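Local coordinates for aldo-keto reductase family 1 member C1 (Caenorhabditis elegans, PDB 1QWK), which probably reduces aldehydes and ketones to alcohols with NADPH, as an aldose reductase-like member of the aldo-keto reductase family, at residues Thr80-His85 with Asp109-His114; Ala113-Ala118 with Val152-Asn157. All coordinates share one frame; numbering follows the deposited sequence.

Interaction 1 of 2, residues Thr80-His85 with Asp109-His114; sequences TKAWTH and DLYLAH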
ATOM      1  N   THR A  80       8.070   1.578   4.765  1.00 15.85           N
ATOM      2  CA  THR A  80       8.074   0.289   5.424  1.00 17.07           C
ATOM      3  C   THR A  80       7.081   0.364   6.571  1.00 16.23           C
ATOM      4  O   THR A  80       6.594   1.449   6.913  1.00 15.35           O
ATOM      5  CB  THR A  80       9.473  -0.172   5.908  1.00 18.24           C
ATOM      6  OG1 THR A  80       9.408  -1.573   6.212  1.00 19.68           O
ATOM      7  CG2 THR A  80       9.912   0.580   7.149  1.00 19.97           C
ATOM      8  N   LYS A  81       6.767  -0.787   7.156  1.00 17.30           N
ATOM      9  CA  LYS A  81       5.768  -0.838   8.214  1.00 17.62           C
ATOM     10  C   LYS A  81       6.154  -1.698   9.404  1.00 17.48           C
ATOM     11  O   LYS A  81       6.786  -2.749   9.250  1.00 18.40           O
ATOM     12  CB  LYS A  81       4.455  -1.368   7.630  1.00 17.57           C
ATOM     13  CG  LYS A  81       4.118  -0.848   6.241  1.00 18.76           C
ATOM     14  CD  LYS A  81       2.772  -1.389   5.773  1.00 21.19           C
ATOM     15  CE  LYS A  81       2.594  -1.212   4.271  1.00 21.65           C
ATOM     16  NZ  LYS A  81       3.534  -2.105   3.515  1.00 21.80           N
ATOM     17  N   ALA A  82       5.755  -1.256  10.591  1.00 17.58           N
ATOM     18  CA  ALA A  82       6.038  -1.997  11.818  1.00 17.20           C
ATOM     19  C   ALA A  82       4.963  -3.061  12.007  1.00 17.29           C
ATOM     20  O   ALA A  82       3.778  -2.778  11.846  1.00 17.18           O
ATOM     21  CB  ALA A  82       6.043  -1.038  13.014  1.00 16.18           C
ATOM     22  N   TRP A  83       5.376  -4.282  12.336  1.00 16.88           N
ATOM     23  CA  TRP A  83       4.432  -5.377  12.542  1.00 16.45           C
ATOM     24  C   TRP A  83       3.841  -5.315  13.959  1.00 17.30           C
ATOM     25  O   TRP A  83       4.264  -4.502  14.781  1.00 17.21           O
ATOM     26  CB  TRP A  83       5.118  -6.727  12.296  1.00 17.19           C
ATOM     27  CG  TRP A  83       4.165  -7.875  12.209  1.00 18.32           C
ATOM     28  CD1 TRP A  83       4.270  -9.075  12.850  1.00 17.88           C
ATOM     29  CD2 TRP A  83       2.937  -7.926  11.464  1.00 18.38           C
ATOM     30  NE1 TRP A  83       3.185  -9.867  12.556  1.00 18.84           N
ATOM     31  CE2 TRP A  83       2.351  -9.189  11.708  1.00 18.06           C
ATOM     32  CE3 TRP A  83       2.276  -7.025  10.614  1.00 19.21           C
ATOM     33  CZ2 TRP A  83       1.130  -9.577  11.135  1.00 18.10           C
ATOM     34  CZ3 TRP A  83       1.062  -7.411  10.043  1.00 18.84           C
ATOM     35  CH2 TRP A  83       0.503  -8.676  10.308  1.00 18.99           C
ATOM     36  N   THR A  84       2.871  -6.182  14.240  1.00 18.98           N
ATOM     37  CA  THR A  84       2.177  -6.185  15.528  1.00 17.61           C
ATOM     38  C   THR A  84       3.012  -6.234  16.812  1.00 18.17           C
ATOM     39  O   THR A  84       2.653  -5.598  17.802  1.00 18.72           O
ATOM     40  CB  THR A  84       1.121  -7.318  15.566  1.00 18.90           C
ATOM     41  OG1 THR A  84       1.744  -8.580  15.295  1.00 20.25           O
ATOM     42  CG2 THR A  84       0.038  -7.061  14.525  1.00 19.62           C
ATOM     43  N   HIS A  85       4.114  -6.974  16.803  1.00 18.02           N
ATOM     44  CA  HIS A  85       4.949  -7.070  17.993  1.00 21.03           C
ATOM     45  C   HIS A  85       5.826  -5.828  18.167  1.00 20.85           C
ATOM     46  O   HIS A  85       6.307  -5.544  19.264  1.00 22.26           O
ATOM     47  CB  HIS A  85       5.825  -8.328  17.932  1.00 21.67           C
ATOM     48  CG  HIS A  85       6.800  -8.336  16.795  1.00 27.03           C
ATOM     49  ND1 HIS A  85       6.413  -8.196  15.481  1.00 28.65           N
ATOM     50  CD2 HIS A  85       8.147  -8.477  16.777  1.00 29.61           C
ATOM     51  CE1 HIS A  85       7.477  -8.251  14.701  1.00 31.11           C
ATOM     52  NE2 HIS A  85       8.543  -8.421  15.463  1.00 30.84           N
ATOM     53  N   ASP A 109      11.372   7.098   4.098  1.00 16.90           N
ATOM     54  CA  ASP A 109      10.550   8.245   3.766  1.00 16.33           C
ATOM     55  C   ASP A 109       9.204   8.206   4.478  1.00 17.62           C
ATOM     56  O   ASP A 109       8.673   9.247   4.867  1.00 16.81           O
ATOM     57  CB  ASP A 109      10.398   8.315   2.249  1.00 17.79           C
ATOM     58  CG  ASP A 109      11.745   8.500   1.552  1.00 19.46           C
ATOM     59  OD1 ASP A 109      12.190   9.661   1.404  1.00 22.39           O
ATOM     60  OD2 ASP A 109      12.374   7.482   1.188  1.00 18.97           O
ATOM     61  N   LEU A 110       8.674   7.005   4.680  1.00 17.95           N
ATOM     62  CA  LEU A 110       7.391   6.845   5.359  1.00 16.86           C
ATOM     63  C   LEU A 110       7.407   5.573   6.201  1.00 15.82           C
ATOM     64  O   LEU A 110       7.821   4.514   5.728  1.00 15.94           O
ATOM     65  CB  LEU A 110       6.254   6.782   4.323  1.00 17.09           C
ATOM     66  CG  LEU A 110       4.824   6.533   4.842  1.00 15.60           C
ATOM     67  CD1 LEU A 110       4.399   7.646   5.782  1.00 17.16           C
ATOM     68  CD2 LEU A 110       3.860   6.441   3.655  1.00 15.15           C
ATOM     69  N   TYR A 111       6.971   5.684   7.455  1.00 15.05           N
ATOM     70  CA  TYR A 111       6.924   4.541   8.363  1.00 15.42           C
ATOM     71  C   TYR A 111       5.502   4.410   8.886  1.00 14.88           C
ATOM     72  O   TYR A 111       4.971   5.349   9.479  1.00 16.56           O
ATOM     73  CB  TYR A 111       7.892   4.743   9.529  1.00 15.73           C
ATOM     74  CG  TYR A 111       8.112   3.506  10.364  1.00 17.88           C
ATOM     75  CD1 TYR A 111       8.414   2.279   9.762  1.00 19.20           C
ATOM     76  CD2 TYR A 111       8.083   3.567  11.754  1.00 20.27           C
ATOM     77  CE1 TYR A 111       8.689   1.151  10.527  1.00 19.76           C
ATOM     78  CE2 TYR A 111       8.357   2.443  12.526  1.00 20.40           C
ATOM     79  CZ  TYR A 111       8.661   1.243  11.910  1.00 20.54           C
ATOM     80  OH  TYR A 111       8.967   0.144  12.679  1.00 22.91           O
ATOM     81  N   LEU A 112       4.896   3.244   8.674  1.00 14.97           N
ATOM     82  CA  LEU A 112       3.506   3.010   9.074  1.00 16.01           C
ATOM     83  C   LEU A 112       3.292   1.921  10.106  1.00 15.40           C
ATOM     84  O   LEU A 112       4.069   0.975  10.189  1.00 16.26           O
ATOM     85  CB  LEU A 112       2.679   2.616   7.843  1.00 16.11           C
ATOM     86  CG  LEU A 112       2.800   3.428   6.550  1.00 15.10           C
ATOM     87  CD1 LEU A 112       1.986   2.754   5.461  1.00 18.37           C
ATOM     88  CD2 LEU A 112       2.335   4.851   6.790  1.00 15.28           C
ATOM     89  N   ALA A 113       2.230   2.056  10.892  1.00 15.18           N
ATOM     90  CA  ALA A 113       1.867   1.002  11.830  1.00 14.67           C
ATOM     91  C   ALA A 113       1.100   0.085  10.861  1.00 16.09           C
ATOM     92  O   ALA A 113       0.096   0.500  10.286  1.00 16.51           O
ATOM     93  CB  ALA A 113       0.927   1.548  12.913  1.00 16.18           C
ATOM     94  N   HIS A 114       1.575  -1.142  10.660  1.00 14.27           N
ATOM     95  CA  HIS A 114       0.952  -2.073   9.711  1.00 15.45           C
ATOM     96  C   HIS A 114      -0.479  -2.416  10.098  1.00 16.66           C
ATOM     97  O   HIS A 114      -1.311  -2.717   9.245  1.00 17.44           O
ATOM     98  CB  HIS A 114       1.780  -3.356   9.638  1.00 15.37           C
ATOM     99  CG  HIS A 114       1.710  -4.069   8.325  1.00 19.47           C
ATOM    100  ND1 HIS A 114       0.578  -4.090   7.539  1.00 21.68           N
ATOM    101  CD2 HIS A 114       2.624  -4.837   7.686  1.00 16.71           C
ATOM    102  CE1 HIS A 114       0.797  -4.842   6.473  1.00 21.00           C
ATOM    103  NE2 HIS A 114       2.032  -5.306   6.539  1.00 21.38           N
TER

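Interaction 2 of 2, residues Ala113-Ala118 with Val152-Asn157; sequences AHMPAA and VSNWNN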
ATOM      1  N   ALA A 113       2.230   2.056  10.892  1.00 15.18           N
ATOM      2  CA  ALA A 113       1.867   1.002  11.830  1.00 14.67           C
ATOM      3  C   ALA A 113       1.100   0.085  10.861  1.00 16.09           C
ATOM      4  O   ALA A 113       0.096   0.500  10.286  1.00 16.51           O
ATOM      5  CB  ALA A 113       0.927   1.548  12.913  1.00 16.18           C
ATOM      6  N   HIS A 114       1.575  -1.142  10.660  1.00 14.27           N
ATOM      7  CA  HIS A 114       0.952  -2.073   9.711  1.00 15.45           C
ATOM      8  C   HIS A 114      -0.479  -2.416  10.098  1.00 16.66           C
ATOM      9  O   HIS A 114      -1.311  -2.717   9.245  1.00 17.44           O
ATOM     10  CB  HIS A 114       1.780  -3.356   9.638  1.00 15.37           C
ATOM     11  CG  HIS A 114       1.710  -4.069   8.325  1.00 19.47           C
ATOM     12  ND1 HIS A 114       0.578  -4.090   7.539  1.00 21.68           N
ATOM     13  CD2 HIS A 114       2.624  -4.837   7.686  1.00 16.71           C
ATOM     14  CE1 HIS A 114       0.797  -4.842   6.473  1.00 21.00           C
ATOM     15  NE2 HIS A 114       2.032  -5.306   6.539  1.00 21.38           N
ATOM     16  N   MET A 115      -0.744  -2.368  11.398  1.00 15.95           N
ATOM     17  CA  MET A 115      -2.065  -2.656  11.960  1.00 15.35           C
ATOM     18  C   MET A 115      -2.218  -1.775  13.195  1.00 15.08           C
ATOM     19  O   MET A 115      -1.268  -1.124  13.626  1.00 15.57           O
ATOM     20  CB  MET A 115      -2.158  -4.117  12.421  1.00 16.17           C
ATOM     21  CG  MET A 115      -1.950  -5.177  11.344  1.00 17.45           C
ATOM     22  SD  MET A 115      -3.403  -5.365  10.276  1.00 18.39           S
ATOM     23  CE  MET A 115      -2.620  -5.990   8.776  1.00 18.37           C
ATOM     24  N   PRO A 116      -3.427  -1.727  13.766  1.00 15.08           N
ATOM     25  CA  PRO A 116      -3.659  -0.920  14.968  1.00 16.36           C
ATOM     26  C   PRO A 116      -3.589  -1.789  16.228  1.00 16.50           C
ATOM     27  O   PRO A 116      -3.562  -1.275  17.349  1.00 18.47           O
ATOM     28  CB  PRO A 116      -5.063  -0.374  14.741  1.00 16.91           C
ATOM     29  CG  PRO A 116      -5.735  -1.527  14.055  1.00 16.33           C
ATOM     30  CD  PRO A 116      -4.697  -1.989  13.055  1.00 15.50           C
ATOM     31  N   ALA A 117      -3.536  -3.104  16.028  1.00 17.91           N
ATOM     32  CA  ALA A 117      -3.525  -4.078  17.123  1.00 16.75           C
ATOM     33  C   ALA A 117      -2.182  -4.722  17.460  1.00 16.74           C
ATOM     34  O   ALA A 117      -1.601  -5.426  16.635  1.00 17.81           O
ATOM     35  CB  ALA A 117      -4.543  -5.165  16.820  1.00 16.16           C
ATOM     36  N   ALA A 118      -1.710  -4.501  18.687  1.00 17.60           N
ATOM     37  CA  ALA A 118      -0.436  -5.056  19.137  1.00 17.56           C
ATOM     38  C   ALA A 118      -0.566  -6.501  19.629  1.00 17.68           C
ATOM     39  O   ALA A 118      -1.574  -6.882  20.223  1.00 15.96           O
ATOM     40  CB  ALA A 118       0.152  -4.179  20.247  1.00 17.31           C
ATOM     41  N   VAL A 152      -0.449   5.225   9.234  1.00 14.89           N
ATOM     42  CA  VAL A 152      -1.062   3.988   9.677  1.00 14.31           C
ATOM     43  C   VAL A 152      -1.642   3.166   8.529  1.00 14.50           C
ATOM     44  O   VAL A 152      -1.835   3.666   7.418  1.00 16.23           O
ATOM     45  CB  VAL A 152      -2.192   4.303  10.669  1.00 14.16           C
ATOM     46  CG1 VAL A 152      -1.652   5.172  11.811  1.00 15.65           C
ATOM     47  CG2 VAL A 152      -3.317   5.042   9.940  1.00 16.48           C
ATOM     48  N   SER A 153      -1.920   1.897   8.810  1.00 15.17           N
ATOM     49  CA  SER A 153      -2.504   1.008   7.816  1.00 15.88           C
ATOM     50  C   SER A 153      -3.542   0.131   8.500  1.00 16.19           C
ATOM     51  O   SER A 153      -3.317  -0.370   9.598  1.00 15.14           O
ATOM     52  CB  SER A 153      -1.427   0.129   7.174  1.00 16.68           C
ATOM     53  OG  SER A 153      -1.973  -0.627   6.096  1.00 16.34           O
ATOM     54  N   ASN A 154      -4.687  -0.038   7.853  1.00 15.96           N
ATOM     55  CA  ASN A 154      -5.757  -0.872   8.399  1.00 16.94           C
ATOM     56  C   ASN A 154      -6.365  -0.339   9.701  1.00 16.24           C
ATOM     57  O   ASN A 154      -6.848  -1.111  10.530  1.00 16.13           O
ATOM     58  CB  ASN A 154      -5.242  -2.296   8.616  1.00 16.16           C
ATOM     59  CG  ASN A 154      -4.687  -2.910   7.343  1.00 18.33           C
ATOM     60  OD1 ASN A 154      -3.521  -3.314   7.283  1.00 18.68           O
ATOM     61  ND2 ASN A 154      -5.522  -2.977   6.311  1.00 14.84           N
ATOM     62  N   TRP A 155      -6.317   0.977   9.882  1.00 16.22           N
ATOM     63  CA  TRP A 155      -6.903   1.622  11.051  1.00 16.37           C
ATOM     64  C   TRP A 155      -8.257   2.165  10.600  1.00 16.76           C
ATOM     65  O   TRP A 155      -8.429   2.482   9.418  1.00 16.89           O
ATOM     66  CB  TRP A 155      -6.048   2.807  11.503  1.00 15.93           C
ATOM     67  CG  TRP A 155      -4.801   2.467  12.273  1.00 14.39           C
ATOM     68  CD1 TRP A 155      -3.932   1.436  12.034  1.00 16.07           C
ATOM     69  CD2 TRP A 155      -4.242   3.221  13.359  1.00 16.45           C
ATOM     70  NE1 TRP A 155      -2.866   1.510  12.906  1.00 15.02           N
ATOM     71  CE2 TRP A 155      -3.035   2.591  13.731  1.00 15.19           C
ATOM     72  CE3 TRP A 155      -4.647   4.370  14.055  1.00 17.05           C
ATOM     73  CZ2 TRP A 155      -2.224   3.072  14.770  1.00 16.96           C
ATOM     74  CZ3 TRP A 155      -3.839   4.852  15.089  1.00 15.83           C
ATOM     75  CH2 TRP A 155      -2.640   4.199  15.437  1.00 17.41           C
ATOM     76  N   ASN A 156      -9.217   2.278  11.517  1.00 17.75           N
ATOM     77  CA  ASN A 156     -10.507   2.843  11.127  1.00 16.76           C
ATOM     78  C   ASN A 156     -10.504   4.337  11.460  1.00 17.73           C
ATOM     79  O   ASN A 156      -9.566   4.832  12.086  1.00 17.43           O
ATOM     80  CB  ASN A 156     -11.690   2.121  11.805  1.00 17.78           C
ATOM     81  CG  ASN A 156     -11.678   2.226  13.318  1.00 16.53           C
ATOM     82  OD1 ASN A 156     -11.437   3.286  13.883  1.00 17.64           O
ATOM     83  ND2 ASN A 156     -11.969   1.111  13.985  1.00 17.45           N
ATOM     84  N   ASN A 157     -11.537   5.054  11.030  1.00 18.03           N
ATOM     85  CA  ASN A 157     -11.621   6.494  11.257  1.00 18.58           C
ATOM     86  C   ASN A 157     -11.532   6.906  12.722  1.00 18.00           C
ATOM     87  O   ASN A 157     -10.876   7.895  13.047  1.00 17.38           O
ATOM     88  CB  ASN A 157     -12.912   7.060  10.666  1.00 20.14           C
ATOM     89  CG  ASN A 157     -12.977   6.922   9.156  1.00 22.32           C
ATOM     90  OD1 ASN A 157     -11.998   6.546   8.507  1.00 21.38           O
ATOM     91  ND2 ASN A 157     -14.136   7.237   8.588  1.00 23.00           N
TER

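Interaction 1 of 2, residues Thr80-His85 with Asp109-His114
Thr-80, Lys-81 and Ala-82 pair in parallel with Tyr-111, Leu-112 and Ala-113, the two strand axes approaching to 4.6 Å at an angle of 33°. Four backbone hydrogen bonds form the ladder: Thr-80 N to Leu-110 O, Leu-112 N to Thr-80 O, Ala-82 N to Leu-112 O (2.8 Å) and, past the last bridge, His-114 N to Ala-82 O (3.0 Å). With helix 92-103 these strands make a beta-alpha-beta unit of the (beta/alpha)8 barrel. On the face carrying Thr-80 and Ala-82, which meets that helix, the Tyr-111 ring lies beside Thr-80; methyl CG2 of Thr-80 reaches the ring edge, 3.5 Å from Tyr-111 CD1, and Ala-82 CB meets Tyr-111 OH. On the barrel-interior face Lys-81 and Leu-112 run side by side. CG of His-114 stands anti to its backbone N (chi1 -151°), which places the imidazole between two neighbours. Lys-81 CD sits over the ring centre, 3.8 Å from the centroid, a CH-pi contact. Trp-83 turns the edge of its six-membered ring to the opposite face, planes at 76°. His-114 is the predicted substrate-binding residue. At the end of its chain, bent at the last torsion, Lys-81 NZ forms a salt bridge with Asp-47 and a weak hydrogen bond with Tyr-52, the predicted proton donor, consistent with the lysine's predicted role in lowering the tyrosine pKa.

Interaction 2 of 2, residues Ala113-Ala118 with Val152-Asn157
Ser-153 N donates to Ala-113 O at 2.9 Å, but the N-H...O angle of 125° makes this a weak bond, and Trp-155 NE1 donates weakly to Met-115 O. Both bonds lie where neighbouring parallel strands of the TIM barrel, 110-113 and 150-153, run out into the loops that follow them; the one bridge pairs Ala-113 with Val-152. Past it the chains stay close without further ladder bonds: His-114 O and Ser-153 O, two acceptors, lie 3.1 Å apart, while Met-115 CA makes a CA-H...O contact with Ser-153 O. Ser-153 OG is satisfied by Gln-175 O on the next strand. The CB of Asn-154 points toward the 113-118 segment, and the residue lies side by side with His-114; the Met-115 chain, bent at chi2 (-76°), brings SD to 3.9 Å from Asn-154 CB. The carbonyl oxygen of Asn-154 is buried with no partner in the model, and Pro-116 CD comes to 3.4 Å from that Asn-154 O. The indole of Trp-155 is sandwiched: Val-152 CG1 sits over the centre of one face, and Pro-116 covers the other. Val-131 of helix 131-143 touches both Pro-116 and Trp-155. Ala-113 CB adds an apolar contact with Trp-155 CZ2. Pro-116 CB makes a CH-pi contact, standing 3.5 Å from the centroid of the indole's five-membered ring, 14° off its normal.

Overall arrangement
Both contacts are buried and follow one another across the parallel barrel sheet: strand 110-113 pairs with 77-82 in interaction 1 and with 150-153 in interaction 2, and Ala-113 and His-114 belong to both. Their centres lie about 9 Å apart. Interaction 1 covers more area, 491 against 347 Å², and rests on three bridges with a continuous backbone ladder; interaction 2 has a single bridge, two weak bonds and mainly loop packing around an indole. The polar side-chain bonds at the predicted active site belong to interaction 1, whereas interaction 2 extends from His-114 into apolar packing against helix 131-143. Trp-83 CZ3 and Met-115 CG, 4.0 Å apart, join the two.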